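Local coordinates for protein MmeI (PDB 5HR4) that acts as a Type IIL restriction-modification enzyme and probably transfers a methyl group from S-adenosyl-L-methionine to the exocyclic amino group of adenine in DNA, at residues T373-R378 / H431-K436; N616-D621 / F894-Y899. One frame throughout, in Å; residues are numbered along the deposited sequence.

Contact 1 (T373-R378 / H431-K436); sequences TYRELR and HQMNMK
R378 and M433 join two helices of the Rossmann-like methyltransferase domain, 368-388 and 416-440. These helices follow strands 359-361 and 409-413, which are parallel neighbours in the central sheet. Here the helix axes run almost parallel, 16° apart, and come within 10.3 Å of each other. R378 and M433 are nearest neighbours in the backbone, and both point toward the opposite helix. The two side chains lie alongside each other and run opposite ways. M433 CB lies over the centre of one face of the R378 guanidinium, 3.5 Å from CZ. The rest of the methionine follows the aliphatic part of the arginine: M433 CE sits 3.7 Å from R378 CB. M433 SD also reaches R375 CG, at 4.2 Å, so the thioether bridges two successive turns of helix 368-388.

The polar half of the contact is one oxygen held by two donors. R378 NH1 and NH2 meet N434 OD1 end-on, at 2.7 Å and 2.6 Å respectively. The oxygen is close to the guanidinium plane, but NH1 stands above the plane of the amide carbonyl. D430 accepts from N434 ND2, which is consistent with the amide presenting OD1 to the arginine. D430 also bonds Y374 OH, tying both ends of the network to one carboxylate. R378 CG stands anti to its carbonyl carbon, over the rim of one face of the Y374 ring; bends at chi2 and chi3 then turn the guanidinium toward N434. A leucine in place of R378 would probably leave N434 OD1 without its two donors and Y374 OH without its arginine partner. That last bond runs from R378 NH1 to Y374 OH at 3.0 Å, with the hydroxyl oxygen 1° out of the guanidinium plane.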
loop_
_atom_site.group_PDB
_atom_site.type_symbol
_atom_site.label_atom_id
_atom_site.label_comp_id
_atom_site.label_asym_id
_atom_site.label_seq_id
_atom_site.Cartn_x
_atom_site.Cartn_y
_atom_site.Cartn_z
ATOM N N THR A 373 6.855 -17.156 6.906
ATOM C CA THR A 373 7.635 -17.206 8.139
ATOM C C THR A 373 7.765 -18.635 8.633
ATOM O O THR A 373 8.866 -19.105 8.951
ATOM C CB THR A 373 7.011 -16.346 9.236
ATOM O OG1 THR A 373 7.031 -14.962 8.856
ATOM C CG2 THR A 373 7.790 -16.538 10.534
ATOM N N TYR A 374 6.649 -19.353 8.682
ATOM C CA TYR A 374 6.685 -20.730 9.155
ATOM C C TYR A 374 7.554 -21.596 8.256
ATOM O O TYR A 374 8.187 -22.542 8.734
ATOM C CB TYR A 374 5.248 -21.276 9.258
ATOM C CG TYR A 374 5.140 -22.735 9.614
ATOM C CD1 TYR A 374 5.545 -23.201 10.860
ATOM C CD2 TYR A 374 4.618 -23.653 8.709
ATOM C CE1 TYR A 374 5.466 -24.547 11.189
ATOM C CE2 TYR A 374 4.519 -24.995 9.031
ATOM C CZ TYR A 374 4.953 -25.431 10.273
ATOM O OH TYR A 374 4.864 -26.761 10.603
ATOM N N ARG A 375 7.625 -21.288 6.960
ATOM C CA ARG A 375 8.437 -22.116 6.072
ATOM C C ARG A 375 9.924 -21.866 6.310
ATOM O O ARG A 375 10.722 -22.806 6.369
ATOM C CB ARG A 375 8.061 -21.858 4.613
ATOM C CG ARG A 375 9.189 -22.144 3.655
ATOM C CD ARG A 375 8.711 -22.373 2.239
ATOM N NE ARG A 375 8.441 -21.135 1.511
ATOM C CZ ARG A 375 9.359 -20.217 1.228
ATOM N NH1 ARG A 375 10.605 -20.396 1.642
ATOM N NH2 ARG A 375 9.037 -19.123 0.541
ATOM N N GLU A 376 10.310 -20.601 6.461
ATOM C CA GLU A 376 11.689 -20.288 6.809
ATOM C C GLU A 376 12.085 -20.929 8.133
ATOM O O GLU A 376 13.199 -21.459 8.281
ATOM C CB GLU A 376 11.864 -18.774 6.852
ATOM C CG GLU A 376 11.643 -18.160 5.487
ATOM C CD GLU A 376 12.551 -18.799 4.456
ATOM O OE1 GLU A 376 13.779 -18.800 4.687
ATOM O OE2 GLU A 376 12.050 -19.332 3.444
ATOM N N LEU A 377 11.189 -20.902 9.109
ATOM C CA LEU A 377 11.505 -21.540 10.374
ATOM C C LEU A 377 11.667 -23.034 10.194
ATOM O O LEU A 377 12.615 -23.631 10.718
ATOM C CB LEU A 377 10.429 -21.224 11.402
ATOM C CG LEU A 377 10.927 -20.176 12.381
ATOM C CD1 LEU A 377 11.262 -18.898 11.648
ATOM C CD2 LEU A 377 9.857 -19.947 13.406
ATOM N N ARG A 378 10.787 -23.657 9.416
ATOM C CA ARG A 378 10.971 -25.082 9.177
ATOM C C ARG A 378 12.312 -25.349 8.489
ATOM O O ARG A 378 13.071 -26.227 8.916
ATOM C CB ARG A 378 9.797 -25.650 8.382
ATOM C CG ARG A 378 8.543 -25.884 9.251
ATOM C CD ARG A 378 8.785 -26.962 10.318
ATOM N NE ARG A 378 9.033 -28.255 9.691
ATOM C CZ ARG A 378 8.081 -29.112 9.330
ATOM N NH1 ARG A 378 6.801 -28.834 9.550
ATOM N NH2 ARG A 378 8.406 -30.256 8.752
ATOM N N HIS A 431 2.558 -29.617 5.897
ATOM C CA HIS A 431 2.777 -30.884 5.205
ATOM C C HIS A 431 3.858 -30.773 4.142
ATOM O O HIS A 431 4.653 -31.703 3.970
ATOM C CB HIS A 431 1.515 -31.383 4.551
ATOM C CG HIS A 431 1.647 -32.773 4.035
ATOM N ND1 HIS A 431 1.947 -33.838 4.862
ATOM C CD2 HIS A 431 1.511 -33.286 2.790
ATOM C CE1 HIS A 431 1.988 -34.947 4.148
ATOM N NE2 HIS A 431 1.734 -34.640 2.887
ATOM N N GLN A 432 3.875 -29.671 3.383
ATOM C CA GLN A 432 4.936 -29.485 2.400
ATOM C C GLN A 432 6.310 -29.592 3.048
ATOM O O GLN A 432 7.201 -30.261 2.516
ATOM C CB GLN A 432 4.781 -28.143 1.692
ATOM C CG GLN A 432 3.986 -28.242 0.398
ATOM C CD GLN A 432 3.649 -26.891 -0.160
ATOM O OE1 GLN A 432 3.673 -25.895 0.565
ATOM N NE2 GLN A 432 3.350 -26.835 -1.462
ATOM N N MET A 433 6.484 -28.979 4.223
ATOM C CA MET A 433 7.761 -29.058 4.916
ATOM C C MET A 433 7.994 -30.443 5.510
ATOM O O MET A 433 9.122 -30.959 5.462
ATOM C CB MET A 433 7.842 -27.984 5.996
ATOM C CG MET A 433 7.815 -26.582 5.434
ATOM S SD MET A 433 9.007 -26.314 4.089
ATOM C CE MET A 433 10.526 -26.714 4.915
ATOM N N ASN A 434 6.959 -31.063 6.080
ATOM C CA ASN A 434 7.142 -32.420 6.587
ATOM C C ASN A 434 7.635 -33.342 5.481
ATOM O O ASN A 434 8.500 -34.196 5.718
ATOM C CB ASN A 434 5.843 -32.957 7.210
ATOM C CG ASN A 434 5.337 -32.078 8.334
ATOM O OD1 ASN A 434 6.116 -31.415 9.012
ATOM N ND2 ASN A 434 4.020 -32.038 8.516
ATOM N N MET A 435 7.118 -33.164 4.258
ATOM C CA MET A 435 7.619 -33.957 3.143
ATOM C C MET A 435 9.075 -33.602 2.835
ATOM O O MET A 435 9.876 -34.486 2.503
ATOM C CB MET A 435 6.744 -33.767 1.896
ATOM C CG MET A 435 5.375 -34.486 1.889
ATOM S SD MET A 435 5.273 -36.189 2.537
ATOM C CE MET A 435 6.588 -37.005 1.602
ATOM N N LYS A 436 9.442 -32.320 2.954
ATOM C CA LYS A 436 10.817 -31.933 2.656
ATOM C C LYS A 436 11.794 -32.493 3.692
ATOM O O LYS A 436 12.890 -32.944 3.338
ATOM C CB LYS A 436 10.936 -30.409 2.552
#

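Contact 2 (N616-D621 / F894-Y899)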
loop_
_atom_site.group_PDB
_atom_site.type_symbol
_atom_site.label_atom_id
_atom_site.label_comp_id
_atom_site.label_asym_id
_atom_site.label_seq_id
_atom_site.Cartn_x
_atom_site.Cartn_y
_atom_site.Cartn_z
ATOM N N ASN A 616 14.304 8.935 10.492
ATOM C CA ASN A 616 13.289 9.980 10.577
ATOM C C ASN A 616 11.882 9.418 10.561
ATOM O O ASN A 616 11.638 8.336 10.031
ATOM C CB ASN A 616 13.386 10.921 9.377
ATOM C CG ASN A 616 14.069 12.192 9.711
ATOM O OD1 ASN A 616 14.597 12.881 8.834
ATOM N ND2 ASN A 616 14.089 12.521 10.999
ATOM N N PRO A 617 10.922 10.179 11.066
ATOM C CA PRO A 617 9.522 9.923 10.676
ATOM C C PRO A 617 9.297 10.023 9.165
ATOM O O PRO A 617 8.371 9.390 8.645
ATOM C CB PRO A 617 8.731 10.982 11.461
ATOM C CG PRO A 617 9.770 11.951 12.015
ATOM C CD PRO A 617 11.056 11.198 12.117
ATOM N N TYR A 618 10.130 10.777 8.442
ATOM C CA TYR A 618 10.165 10.736 6.982
ATOM C C TYR A 618 10.993 9.566 6.428
ATOM O O TYR A 618 11.112 9.440 5.197
ATOM C CB TYR A 618 10.741 12.043 6.429
ATOM C CG TYR A 618 10.069 13.318 6.871
ATOM C CD1 TYR A 618 10.494 13.999 8.001
ATOM C CD2 TYR A 618 9.013 13.860 6.131
ATOM C CE1 TYR A 618 9.883 15.188 8.383
ATOM C CE2 TYR A 618 8.397 15.026 6.511
ATOM C CZ TYR A 618 8.835 15.692 7.632
ATOM O OH TYR A 618 8.214 16.871 8.008
ATOM N N LEU A 619 11.559 8.718 7.304
ATOM C CA LEU A 619 12.472 7.624 6.944
ATOM C C LEU A 619 13.784 8.132 6.365
ATOM O O LEU A 619 14.369 7.486 5.496
ATOM C CB LEU A 619 11.840 6.630 5.973
ATOM C CG LEU A 619 10.456 6.117 6.337
ATOM C CD1 LEU A 619 9.999 5.118 5.296
ATOM C CD2 LEU A 619 10.531 5.497 7.702
ATOM N N ARG A 620 14.263 9.279 6.831
ATOM C CA ARG A 620 15.563 9.791 6.428
ATOM C C ARG A 620 16.558 9.718 7.582
ATOM O O ARG A 620 16.192 9.641 8.761
ATOM C CB ARG A 620 15.463 11.241 5.946
ATOM C CG ARG A 620 14.805 11.421 4.594
ATOM C CD ARG A 620 14.884 12.885 4.186
ATOM N NE ARG A 620 14.144 13.715 5.130
ATOM C CZ ARG A 620 12.962 14.266 4.872
ATOM N NH1 ARG A 620 12.391 14.104 3.683
ATOM N NH2 ARG A 620 12.362 15.002 5.796
ATOM N N ASP A 621 17.838 9.770 7.237
ATOM C CA ASP A 621 18.865 9.873 8.262
ATOM C C ASP A 621 18.997 11.348 8.626
ATOM O O ASP A 621 19.688 12.113 7.954
ATOM C CB ASP A 621 20.179 9.287 7.780
ATOM C CG ASP A 621 21.179 9.132 8.901
ATOM O OD1 ASP A 621 20.861 9.614 10.016
ATOM O OD2 ASP A 621 22.270 8.540 8.661
ATOM N N PHE A 894 20.468 21.360 6.211
ATOM C CA PHE A 894 20.733 22.765 6.505
ATOM C C PHE A 894 19.450 23.583 6.559
ATOM O O PHE A 894 19.292 24.443 7.433
ATOM C CB PHE A 894 21.685 23.338 5.455
ATOM C CG PHE A 894 21.956 24.803 5.616
ATOM C CD1 PHE A 894 21.100 25.748 5.070
ATOM C CD2 PHE A 894 23.077 25.236 6.297
ATOM C CE1 PHE A 894 21.353 27.095 5.218
ATOM C CE2 PHE A 894 23.332 26.577 6.446
ATOM C CZ PHE A 894 22.475 27.510 5.905
ATOM N N LEU A 895 18.538 23.359 5.616
ATOM C CA LEU A 895 17.234 24.002 5.705
ATOM C C LEU A 895 16.538 23.673 7.022
ATOM O O LEU A 895 15.889 24.537 7.617
ATOM C CB LEU A 895 16.376 23.588 4.516
ATOM C CG LEU A 895 16.925 24.154 3.214
ATOM C CD1 LEU A 895 16.330 23.429 2.023
ATOM C CD2 LEU A 895 16.659 25.651 3.141
ATOM N N PHE A 896 16.666 22.435 7.508
ATOM C CA PHE A 896 15.966 22.108 8.749
ATOM C C PHE A 896 16.600 22.778 9.967
ATOM O O PHE A 896 15.896 23.058 10.946
ATOM C CB PHE A 896 15.894 20.598 8.959
ATOM C CG PHE A 896 14.657 19.960 8.381
ATOM C CD1 PHE A 896 14.617 19.572 7.046
ATOM C CD2 PHE A 896 13.543 19.726 9.167
ATOM C CE1 PHE A 896 13.499 18.968 6.508
ATOM C CE2 PHE A 896 12.423 19.120 8.630
ATOM C CZ PHE A 896 12.405 18.744 7.301
ATOM N N GLU A 897 17.915 23.030 9.951
ATOM C CA GLU A 897 18.487 23.870 11.000
ATOM C C GLU A 897 17.874 25.267 10.954
ATOM O O GLU A 897 17.485 25.816 11.991
ATOM C CB GLU A 897 20.012 23.935 10.877
ATOM N N THR A 898 17.746 25.839 9.752
ATOM C CA THR A 898 17.094 27.137 9.605
ATOM C C THR A 898 15.624 27.070 10.010
ATOM O O THR A 898 15.134 27.914 10.771
ATOM C CB THR A 898 17.207 27.622 8.164
ATOM O OG1 THR A 898 18.507 27.299 7.653
ATOM C CG2 THR A 898 16.979 29.132 8.091
ATOM N N TYR A 899 14.897 26.084 9.488
ATOM C CA TYR A 899 13.496 25.946 9.856
ATOM C C TYR A 899 13.331 25.878 11.364
ATOM O O TYR A 899 12.419 26.494 11.925
ATOM C CB TYR A 899 12.898 24.704 9.197
ATOM C CG TYR A 899 11.500 24.369 9.664
ATOM C CD1 TYR A 899 10.385 25.014 9.118
ATOM C CD2 TYR A 899 11.289 23.411 10.643
ATOM C CE1 TYR A 899 9.099 24.712 9.545
ATOM C CE2 TYR A 899 10.009 23.103 11.076
ATOM C CZ TYR A 899 8.919 23.755 10.528
ATOM O OH TYR A 899 7.653 23.430 10.963
#
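Apolar contact across this small interface rests on the F896 ring, whose CZ lies 4.5 Å from Y618 CE1. F896 projects from helix 888-903 of the C-terminal domain toward the loop that follows strand 608-612. The two rings meet obliquely. W797 and V801 of helix 792-801 also touch F896, so the phenylalanine sits between that helix and the loop.

The charged group is R620. Its NH2 is 4.0 Å from F896 CZ, with the guanidinium and ring planes 49° apart. The same nitrogen stands 3.0 Å above the plane of the Y618 ring, offset toward the rim. A bend at chi3 (-63°) helps turn the guanidinium back toward Y618, and Y618 CB lies over the rim of one of its faces.

Hydrogen bonding fixes the polar ends from outside the two segments. R620 NH1 donates to N800 O, and Y618 OH bonds the backbone N of A627. These bonds probably help keep both side chains beside F896.

Backbone bonds shape the loop itself. L619 N donates to N616 O at 2.8 Å, and N616 N to R620 O at 2.7 Å. P617 and Y618 occupy the corner, and L619 has left-handed helical backbone angles. This is the pattern of a type I beta turn with a G1 beta bulge.

Contact 1 closes before contact 2 opens along the chain. Their centres are 44 Å apart, and their nearest atoms about 21 Å, so they do not touch. Contact 1 joins two helices within the methyltransferase domain, beside the strand 359-361 and 409-413 part of the nine-stranded sheet. Contact 2 begins just beyond strand 608-612, which is the outermost strand at the other end of that sheet. From there it reaches helix 888-903, near the C-terminus. One contact is thus local to the methyltransferase fold, while the other brings the C-terminal domain back against the chain leaving that sheet. Both lie away from the calcium and sinefungin sites.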